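PDB 4R9O: putative aldo/keto reductase from Salmonella enterica subsp. enterica serovar Typhimurium, which probably works as an NADP-dependent oxidoreductase of the aldo/keto reductase family, built on a TIM-barrel fold. Local coordinates for residues E239-W252 / E277-I291. Residues are numbered along the deposited sequence; the frame is centred on the assembly and turned at random.
Sequences ELNASSIEQVVYAW and EAETLSLTRQQWFRI
On the outside of the TIM barrel, W252 and W288 pair where helix 245-254 meets the C-terminal helix 285-296; the axes of segments 245-252 and 285-291 run at 104° to each other. The indoles form an offset stack, centroids of the five-membered rings 3.6 Å apart and planes within 1°. Each ring also donates in its own plane to the other residue's backbone: W288 NE1 to W252 O at 3.0 Å and W252 NE1 to W288 O at 3.1 Å. These reciprocal bonds fix how the rings are turned. I291 CG2 covers the other face of W252, 3.4 Å from W252 CD1.

In the last turn of helix 227-240, E239 meets R290 end-on: OE2 takes NH1 at 2.6 Å through its syn lone pair, while NH2 binds OE1. The anti lone pair of OE2 receives Q287 NE2. Q287 OE1 accepts T284 N at 3.0 Å while T284 OG1 accepts Q287 N, a capping box. Between the two sites, L283 CD1 meets L240 CD1 at 3.7 Å; farther along, toward A278, L281 CD2 packs on A251 CB. The contact thus lays the C-terminal helix against helices 227-240 and 245-254 on the outside of the aldo/keto reductase barrel.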
ATOM      1  N   GLU C 239       4.946  27.662  24.819  1.00 51.08           N
ATOM      2  CA  GLU C 239       4.235  27.136  25.983  1.00 51.53           C
ATOM      3  C   GLU C 239       5.195  26.604  27.042  1.00 50.25           C
ATOM      4  O   GLU C 239       4.916  26.682  28.232  1.00 50.98           O
ATOM      5  CB  GLU C 239       3.274  26.019  25.568  1.00 52.32           C
ATOM      6  CG  GLU C 239       2.108  26.471  24.712  1.00 52.88           C
ATOM      7  CD  GLU C 239       1.232  25.312  24.272  1.00 53.21           C
ATOM      8  OE1 GLU C 239       0.231  25.560  23.571  1.00 54.52           O
ATOM      9  OE2 GLU C 239       1.548  24.154  24.627  1.00 51.36           O
ATOM     10  N   LEU C 240       6.322  26.053  26.601  1.00 47.74           N
ATOM     11  CA  LEU C 240       7.287  25.443  27.511  1.00 49.02           C
ATOM     12  C   LEU C 240       8.415  26.400  27.884  1.00 50.38           C
ATOM     13  O   LEU C 240       9.289  26.053  28.676  1.00 50.95           O
ATOM     14  CB  LEU C 240       7.874  24.170  26.884  1.00 49.17           C
ATOM     15  CG  LEU C 240       6.920  22.991  26.666  1.00 49.37           C
ATOM     16  CD1 LEU C 240       7.541  21.963  25.751  1.00 48.06           C
ATOM     17  CD2 LEU C 240       6.530  22.347  27.987  1.00 52.18           C
ATOM     18  N   ASN C 241       8.381  27.602  27.311  1.00 51.70           N
ATOM     19  CA  ASN C 241       9.483  28.559  27.421  1.00 54.26           C
ATOM     20  C   ASN C 241      10.788  27.943  26.958  1.00 51.69           C
ATOM     21  O   ASN C 241      11.842  28.198  27.538  1.00 51.12           O
ATOM     22  CB  ASN C 241       9.626  29.069  28.853  1.00 59.03           C
ATOM     23  CG  ASN C 241       8.351  29.669  29.374  1.00 64.99           C
ATOM     24  OD1 ASN C 241       7.746  30.528  28.728  1.00 67.74           O
ATOM     25  ND2 ASN C 241       7.912  29.203  30.538  1.00 68.26           N
ATOM     26  N   ALA C 242      10.703  27.119  25.917  1.00 47.86           N
ATOM     27  CA  ALA C 242      11.879  26.503  25.322  1.00 49.58           C
ATOM     28  C   ALA C 242      12.577  27.475  24.373  1.00 54.61           C
ATOM     29  O   ALA C 242      11.934  28.174  23.589  1.00 57.28           O
ATOM     30  CB  ALA C 242      11.495  25.218  24.588  1.00 45.42           C
ATOM     31  N   SER C 243      13.902  27.505  24.453  1.00 56.05           N
ATOM     32  CA  SER C 243      14.722  28.387  23.633  1.00 59.36           C
ATOM     33  C   SER C 243      14.559  28.167  22.126  1.00 56.11           C
ATOM     34  O   SER C 243      14.747  29.092  21.329  1.00 54.88           O
ATOM     35  CB  SER C 243      16.191  28.211  24.012  1.00 64.75           C
ATOM     36  OG  SER C 243      17.039  28.645  22.964  1.00 70.13           O
ATOM     37  N   SER C 244      14.208  26.945  21.736  1.00 52.87           N
ATOM     38  CA  SER C 244      14.188  26.581  20.326  1.00 51.30           C
ATOM     39  C   SER C 244      13.324  25.350  20.100  1.00 47.96           C
ATOM     40  O   SER C 244      12.948  24.669  21.055  1.00 48.20           O
ATOM     41  CB  SER C 244      15.606  26.319  19.831  1.00 53.47           C
ATOM     42  OG  SER C 244      16.155  25.185  20.480  1.00 52.82           O
ATOM     43  N   ILE C 245      13.009  25.054  18.845  1.00 45.48           N
ATOM     44  CA  ILE C 245      12.168  23.896  18.569  1.00 42.46           C
ATOM     45  C   ILE C 245      12.958  22.590  18.626  1.00 41.10           C
ATOM     46  O   ILE C 245      12.374  21.536  18.851  1.00 38.49           O
ATOM     47  CB  ILE C 245      11.462  24.010  17.202  1.00 42.70           C
ATOM     48  CG1 ILE C 245      12.473  24.013  16.060  1.00 45.94           C
ATOM     49  CG2 ILE C 245      10.595  25.260  17.155  1.00 42.73           C
ATOM     50  CD1 ILE C 245      11.837  24.003  14.691  1.00 47.32           C
ATOM     51  N   GLU C 246      14.275  22.654  18.431  1.00 44.00           N
ATOM     52  CA  GLU C 246      15.112  21.456  18.547  1.00 43.81           C
ATOM     53  C   GLU C 246      14.945  20.840  19.921  1.00 42.11           C
ATOM     54  O   GLU C 246      14.894  19.624  20.066  1.00 39.74           O
ATOM     55  CB  GLU C 246      16.598  21.767  18.317  1.00 47.98           C
ATOM     56  CG  GLU C 246      16.948  22.286  16.939  1.00 52.33           C
ATOM     57  CD  GLU C 246      17.003  23.803  16.890  1.00 56.41           C
ATOM     58  OE1 GLU C 246      16.043  24.452  17.360  1.00 55.93           O
ATOM     59  OE2 GLU C 246      18.010  24.344  16.384  1.00 60.49           O
ATOM     60  N   GLN C 247      14.878  21.699  20.936  1.00 43.21           N
ATOM     61  CA  GLN C 247      14.654  21.245  22.303  1.00 41.96           C
ATOM     62  C   GLN C 247      13.358  20.479  22.445  1.00 38.54           C
ATOM     63  O   GLN C 247      13.294  19.482  23.156  1.00 38.36           O
ATOM     64  CB  GLN C 247      14.640  22.427  23.259  1.00 42.86           C
ATOM     65  CG  GLN C 247      15.998  22.902  23.581  1.00 46.40           C
ATOM     66  CD  GLN C 247      15.991  24.247  24.246  1.00 49.45           C
ATOM     67  OE1 GLN C 247      16.896  25.052  24.039  1.00 50.06           O
ATOM     68  NE2 GLN C 247      14.964  24.505  25.053  1.00 51.13           N
ATOM     69  N   VAL C 248      12.320  20.978  21.788  1.00 38.14           N
ATOM     70  CA  VAL C 248      11.007  20.351  21.861  1.00 35.57           C
ATOM     71  C   VAL C 248      11.054  18.968  21.205  1.00 32.57           C
ATOM     72  O   VAL C 248      10.598  17.993  21.785  1.00 29.35           O
ATOM     73  CB  VAL C 248       9.927  21.231  21.197  1.00 35.88           C
ATOM     74  CG1 VAL C 248       8.552  20.554  21.269  1.00 33.06           C
ATOM     75  CG2 VAL C 248       9.889  22.606  21.867  1.00 36.16           C
ATOM     76  N   VAL C 249      11.635  18.885  20.012  1.00 33.51           N
ATOM     77  CA  VAL C 249      11.759  17.604  19.312  1.00 30.25           C
ATOM     78  C   VAL C 249      12.573  16.590  20.125  1.00 31.86           C
ATOM     79  O   VAL C 249      12.171  15.441  20.261  1.00 29.15           O
ATOM     80  CB  VAL C 249      12.409  17.776  17.929  1.00 31.57           C
ATOM     81  CG1 VAL C 249      12.677  16.414  17.283  1.00 30.12           C
ATOM     82  CG2 VAL C 249      11.532  18.648  17.036  1.00 33.72           C
ATOM     83  N   TYR C 250      13.718  17.005  20.664  1.00 34.34           N
ATOM     84  CA  TYR C 250      14.521  16.094  21.491  1.00 33.92           C
ATOM     85  C   TYR C 250      13.732  15.619  22.722  1.00 33.79           C
ATOM     86  O   TYR C 250      13.801  14.447  23.107  1.00 34.17           O
ATOM     87  CB  TYR C 250      15.835  16.764  21.922  1.00 34.31           C
ATOM     88  CG  TYR C 250      16.865  16.878  20.805  1.00 35.37           C
ATOM     89  CD1 TYR C 250      17.159  15.791  19.988  1.00 35.78           C
ATOM     90  CD2 TYR C 250      17.532  18.073  20.568  1.00 38.82           C
ATOM     91  CE1 TYR C 250      18.102  15.897  18.960  1.00 38.94           C
ATOM     92  CE2 TYR C 250      18.465  18.193  19.548  1.00 41.93           C
ATOM     93  CZ  TYR C 250      18.749  17.105  18.748  1.00 41.26           C
ATOM     94  OH  TYR C 250      19.681  17.240  17.742  1.00 44.25           O
ATOM     95  N   ALA C 251      12.987  16.536  23.337  1.00 33.13           N
ATOM     96  CA  ALA C 251      12.186  16.221  24.515  1.00 29.56           C
ATOM     97  C   ALA C 251      11.118  15.196  24.150  1.00 29.96           C
ATOM     98  O   ALA C 251      10.817  14.288  24.923  1.00 30.40           O
ATOM     99  CB  ALA C 251      11.552  17.493  25.092  1.00 29.86           C
ATOM    100  N   TRP C 252      10.579  15.335  22.942  1.00 29.22           N
ATOM    101  CA  TRP C 252       9.554  14.440  22.415  1.00 28.07           C
ATOM    102  C   TRP C 252      10.073  13.009  22.281  1.00 28.71           C
ATOM    103  O   TRP C 252       9.368  12.041  22.588  1.00 25.87           O
ATOM    104  CB  TRP C 252       9.074  14.960  21.056  1.00 27.05           C
ATOM    105  CG  TRP C 252       7.922  14.211  20.447  1.00 27.00           C
ATOM    106  CD1 TRP C 252       6.595  14.505  20.583  1.00 27.79           C
ATOM    107  CD2 TRP C 252       7.993  13.064  19.587  1.00 26.22           C
ATOM    108  NE1 TRP C 252       5.835  13.605  19.876  1.00 26.31           N
ATOM    109  CE2 TRP C 252       6.668  12.708  19.254  1.00 25.48           C
ATOM    110  CE3 TRP C 252       9.047  12.288  19.085  1.00 27.84           C
ATOM    111  CZ2 TRP C 252       6.367  11.624  18.429  1.00 26.41           C
ATOM    112  CZ3 TRP C 252       8.747  11.202  18.260  1.00 30.13           C
ATOM    113  CH2 TRP C 252       7.416  10.881  17.947  1.00 27.67           C
ATOM    114  N   GLU C 277      19.559  20.920  26.753  1.00 55.39           N
ATOM    115  CA  GLU C 277      18.544  21.568  27.575  1.00 54.46           C
ATOM    116  C   GLU C 277      17.196  20.835  27.531  1.00 51.60           C
ATOM    117  O   GLU C 277      16.311  21.109  28.345  1.00 51.81           O
ATOM    118  CB  GLU C 277      18.368  23.026  27.139  1.00 57.25           C
ATOM    119  CG  GLU C 277      19.610  23.884  27.371  1.00 62.24           C
ATOM    120  CD  GLU C 277      19.416  25.338  26.976  1.00 66.87           C
ATOM    121  OE1 GLU C 277      20.360  26.135  27.165  1.00 70.55           O
ATOM    122  OE2 GLU C 277      18.324  25.684  26.476  1.00 67.18           O
ATOM    123  N   ALA C 278      17.040  19.901  26.593  1.00 48.23           N
ATOM    124  CA  ALA C 278      15.801  19.132  26.497  1.00 45.37           C
ATOM    125  C   ALA C 278      15.582  18.237  27.716  1.00 45.16           C
ATOM    126  O   ALA C 278      14.443  17.930  28.057  1.00 47.51           O
ATOM    127  CB  ALA C 278      15.787  18.302  25.222  1.00 40.77           C
ATOM    128  N   GLU C 279      16.667  17.828  28.373  1.00 46.10           N
ATOM    129  CA  GLU C 279      16.587  17.002  29.582  1.00 50.12           C
ATOM    130  C   GLU C 279      15.720  17.620  30.687  1.00 51.07           C
ATOM    131  O   GLU C 279      15.194  16.898  31.536  1.00 50.87           O
ATOM    132  CB  GLU C 279      17.990  16.725  30.148  1.00 54.58           C
ATOM    133  CG  GLU C 279      18.778  15.633  29.416  1.00 58.16           C
ATOM    134  CD  GLU C 279      19.642  14.777  30.350  1.00 63.70           C
ATOM    135  OE1 GLU C 279      19.091  14.162  31.292  1.00 67.81           O
ATOM    136  OE2 GLU C 279      20.873  14.712  30.136  1.00 63.15           O
ATOM    137  N   THR C 280      15.575  18.945  30.681  1.00 51.02           N
ATOM    138  CA  THR C 280      14.843  19.637  31.747  1.00 54.38           C
ATOM    139  C   THR C 280      13.431  20.087  31.339  1.00 52.85           C
ATOM    140  O   THR C 280      12.716  20.706  32.131  1.00 54.75           O
ATOM    141  CB  THR C 280      15.629  20.870  32.242  1.00 58.50           C
ATOM    142  OG1 THR C 280      15.748  21.828  31.181  1.00 58.70           O
ATOM    143  CG2 THR C 280      17.014  20.462  32.715  1.00 59.77           C
ATOM    144  N   LEU C 281      13.038  19.774  30.109  1.00 49.73           N
ATOM    145  CA  LEU C 281      11.740  20.171  29.573  1.00 49.82           C
ATOM    146  C   LEU C 281      10.599  19.256  30.039  1.00 50.59           C
ATOM    147  O   LEU C 281      10.713  18.031  29.983  1.00 48.88           O
ATOM    148  CB  LEU C 281      11.791  20.182  28.044  1.00 48.40           C
ATOM    149  CG  LEU C 281      11.809  21.532  27.335  1.00 50.12           C
ATOM    150  CD1 LEU C 281      12.958  22.386  27.832  1.00 52.78           C
ATOM    151  CD2 LEU C 281      11.900  21.330  25.825  1.00 46.75           C
ATOM    152  N   SER C 282       9.500  19.868  30.473  1.00 52.06           N
ATOM    153  CA  SER C 282       8.331  19.141  30.967  1.00 51.14           C
ATOM    154  C   SER C 282       7.287  18.933  29.874  1.00 46.70           C
ATOM    155  O   SER C 282       6.252  19.591  29.870  1.00 47.41           O
ATOM    156  CB  SER C 282       7.688  19.892  32.140  1.00 52.64           C
ATOM    157  OG  SER C 282       8.658  20.316  33.078  1.00 55.56           O
ATOM    158  N   LEU C 283       7.555  18.030  28.942  1.00 43.68           N
ATOM    159  CA  LEU C 283       6.595  17.766  27.876  1.00 42.15           C
ATOM    160  C   LEU C 283       5.433  16.937  28.421  1.00 40.87           C
ATOM    161  O   LEU C 283       5.638  15.819  28.886  1.00 40.94           O
ATOM    162  CB  LEU C 283       7.270  17.044  26.703  1.00 39.69           C
ATOM    163  CG  LEU C 283       6.567  17.096  25.343  1.00 38.60           C
ATOM    164  CD1 LEU C 283       6.564  18.503  24.785  1.00 40.02           C
ATOM    165  CD2 LEU C 283       7.232  16.153  24.369  1.00 38.30           C
ATOM    166  N   THR C 284       4.225  17.494  28.389  1.00 41.28           N
ATOM    167  CA  THR C 284       3.036  16.762  28.830  1.00 44.29           C
ATOM    168  C   THR C 284       2.580  15.750  27.778  1.00 42.30           C
ATOM    169  O   THR C 284       3.069  15.764  26.645  1.00 38.81           O
ATOM    170  CB  THR C 284       1.870  17.699  29.117  1.00 45.05           C
ATOM    171  OG1 THR C 284       1.414  18.270  27.885  1.00 41.85           O
ATOM    172  CG2 THR C 284       2.296  18.821  30.073  1.00 49.72           C
ATOM    173  N   ARG C 285       1.628  14.892  28.141  1.00 33.00           N
ATOM    174  CA  ARG C 285       1.090  13.931  27.179  1.00 33.54           C
ATOM    175  C   ARG C 285       0.389  14.645  26.022  1.00 33.35           C
ATOM    176  O   ARG C 285       0.630  14.323  24.862  1.00 32.26           O
ATOM    177  CB  ARG C 285       0.135  12.940  27.856  1.00 35.02           C
ATOM    178  CG  ARG C 285       0.835  11.675  28.322  1.00 33.73           C
ATOM    179  CD  ARG C 285      -0.089  10.716  29.022  1.00 38.27           C
ATOM    180  NE  ARG C 285       0.606   9.477  29.385  1.00 41.73           N
ATOM    181  CZ  ARG C 285       0.664   8.383  28.623  1.00 42.78           C
ATOM    182  NH1 ARG C 285       0.066   8.355  27.432  1.00 43.27           N
ATOM    183  NH2 ARG C 285       1.318   7.307  29.058  1.00 42.35           N
ATOM    184  N   GLN C 286      -0.454  15.629  26.328  1.00 34.53           N
ATOM    185  CA  GLN C 286      -1.207  16.306  25.280  1.00 34.70           C
ATOM    186  C   GLN C 286      -0.275  17.043  24.330  1.00 32.42           C
ATOM    187  O   GLN C 286      -0.531  17.102  23.130  1.00 34.31           O
ATOM    188  CB  GLN C 286      -2.240  17.258  25.882  1.00 37.41           C
ATOM    189  CG  GLN C 286      -3.371  16.527  26.590  1.00 37.86           C
ATOM    190  CD  GLN C 286      -4.514  17.439  27.025  1.00 39.21           C
ATOM    191  OE1 GLN C 286      -5.003  17.324  28.140  1.00 41.97           O
ATOM    192  NE2 GLN C 286      -4.958  18.322  26.138  1.00 44.29           N
ATOM    193  N   GLN C 287       0.821  17.576  24.863  1.00 30.84           N
ATOM    194  CA  GLN C 287       1.820  18.226  24.029  1.00 31.43           C
ATOM    195  C   GLN C 287       2.507  17.200  23.144  1.00 31.11           C
ATOM    196  O   GLN C 287       2.715  17.451  21.965  1.00 33.24           O
ATOM    197  CB  GLN C 287       2.848  18.981  24.881  1.00 29.95           C
ATOM    198  CG  GLN C 287       2.312  20.283  25.457  1.00 29.92           C
ATOM    199  CD  GLN C 287       3.241  20.896  26.498  1.00 33.30           C
ATOM    200  OE1 GLN C 287       4.037  20.198  27.132  1.00 34.85           O
ATOM    201  NE2 GLN C 287       3.147  22.212  26.668  1.00 33.90           N
ATOM    202  N   TRP C 288       2.834  16.039  23.708  1.00 29.38           N
ATOM    203  CA  TRP C 288       3.458  14.975  22.936  1.00 29.34           C
ATOM    204  C   TRP C 288       2.523  14.542  21.813  1.00 31.62           C
ATOM    205  O   TRP C 288       2.947  14.335  20.683  1.00 33.05           O
ATOM    206  CB  TRP C 288       3.812  13.776  23.828  1.00 28.84           C
ATOM    207  CG  TRP C 288       4.658  12.730  23.133  1.00 28.27           C
ATOM    208  CD1 TRP C 288       6.019  12.639  23.147  1.00 30.11           C
ATOM    209  CD2 TRP C 288       4.197  11.635  22.324  1.00 28.76           C
ATOM    210  NE1 TRP C 288       6.437  11.568  22.395  1.00 30.01           N
ATOM    211  CE2 TRP C 288       5.335  10.930  21.882  1.00 30.22           C
ATOM    212  CE3 TRP C 288       2.932  11.182  21.933  1.00 29.43           C
ATOM    213  CZ2 TRP C 288       5.252   9.800  21.063  1.00 34.98           C
ATOM    214  CZ3 TRP C 288       2.846  10.053  21.131  1.00 31.92           C
ATOM    215  CH2 TRP C 288       4.001   9.374  20.700  1.00 35.71           C
ATOM    216  N   PHE C 289       1.240  14.415  22.124  1.00 32.47           N
ATOM    217  CA  PHE C 289       0.292  13.914  21.136  1.00 34.81           C
ATOM    218  C   PHE C 289      -0.045  14.972  20.091  1.00 33.57           C
ATOM    219  O   PHE C 289      -0.247  14.651  18.912  1.00 32.30           O
ATOM    220  CB  PHE C 289      -0.962  13.386  21.833  1.00 36.38           C
ATOM    221  CG  PHE C 289      -0.807  11.968  22.325  1.00 38.68           C
ATOM    222  CD1 PHE C 289      -0.930  10.905  21.447  1.00 38.96           C
ATOM    223  CD2 PHE C 289      -0.505  11.703  23.652  1.00 38.26           C
ATOM    224  CE1 PHE C 289      -0.772   9.600  21.882  1.00 40.17           C
ATOM    225  CE2 PHE C 289      -0.354  10.393  24.096  1.00 38.26           C
ATOM    226  CZ  PHE C 289      -0.487   9.348  23.211  1.00 39.27           C
ATOM    227  N   ARG C 290      -0.069  16.228  20.517  1.00 29.41           N
ATOM    228  CA  ARG C 290      -0.239  17.350  19.600  1.00 37.18           C
ATOM    229  C   ARG C 290       0.892  17.395  18.581  1.00 31.76           C
ATOM    230  O   ARG C 290       0.663  17.632  17.396  1.00 32.88           O
ATOM    231  CB  ARG C 290      -0.290  18.677  20.354  1.00 38.51           C
ATOM    232  CG  ARG C 290      -1.638  19.345  20.356  1.00 43.68           C
ATOM    233  CD  ARG C 290      -1.482  20.827  20.681  1.00 48.25           C
ATOM    234  NE  ARG C 290      -0.940  21.031  22.021  1.00 50.36           N
ATOM    235  CZ  ARG C 290      -0.452  22.186  22.469  1.00 48.90           C
ATOM    236  NH1 ARG C 290       0.014  22.269  23.707  1.00 46.98           N
ATOM    237  NH2 ARG C 290      -0.432  23.254  21.681  1.00 49.03           N
ATOM    238  N   ILE C 291       2.114  17.190  19.059  1.00 29.51           N
ATOM    239  CA  ILE C 291       3.274  17.052  18.184  1.00 29.49           C
ATOM    240  C   ILE C 291       3.124  15.902  17.192  1.00 31.15           C
ATOM    241  O   ILE C 291       3.304  16.084  15.990  1.00 33.35           O
ATOM    242  CB  ILE C 291       4.553  16.821  18.983  1.00 32.11           C
ATOM    243  CG1 ILE C 291       4.871  18.068  19.780  1.00 31.44           C
ATOM    244  CG2 ILE C 291       5.723  16.559  18.038  1.00 34.71           C
ATOM    245  CD1 ILE C 291       4.992  19.220  18.873  1.00 38.94           C
TER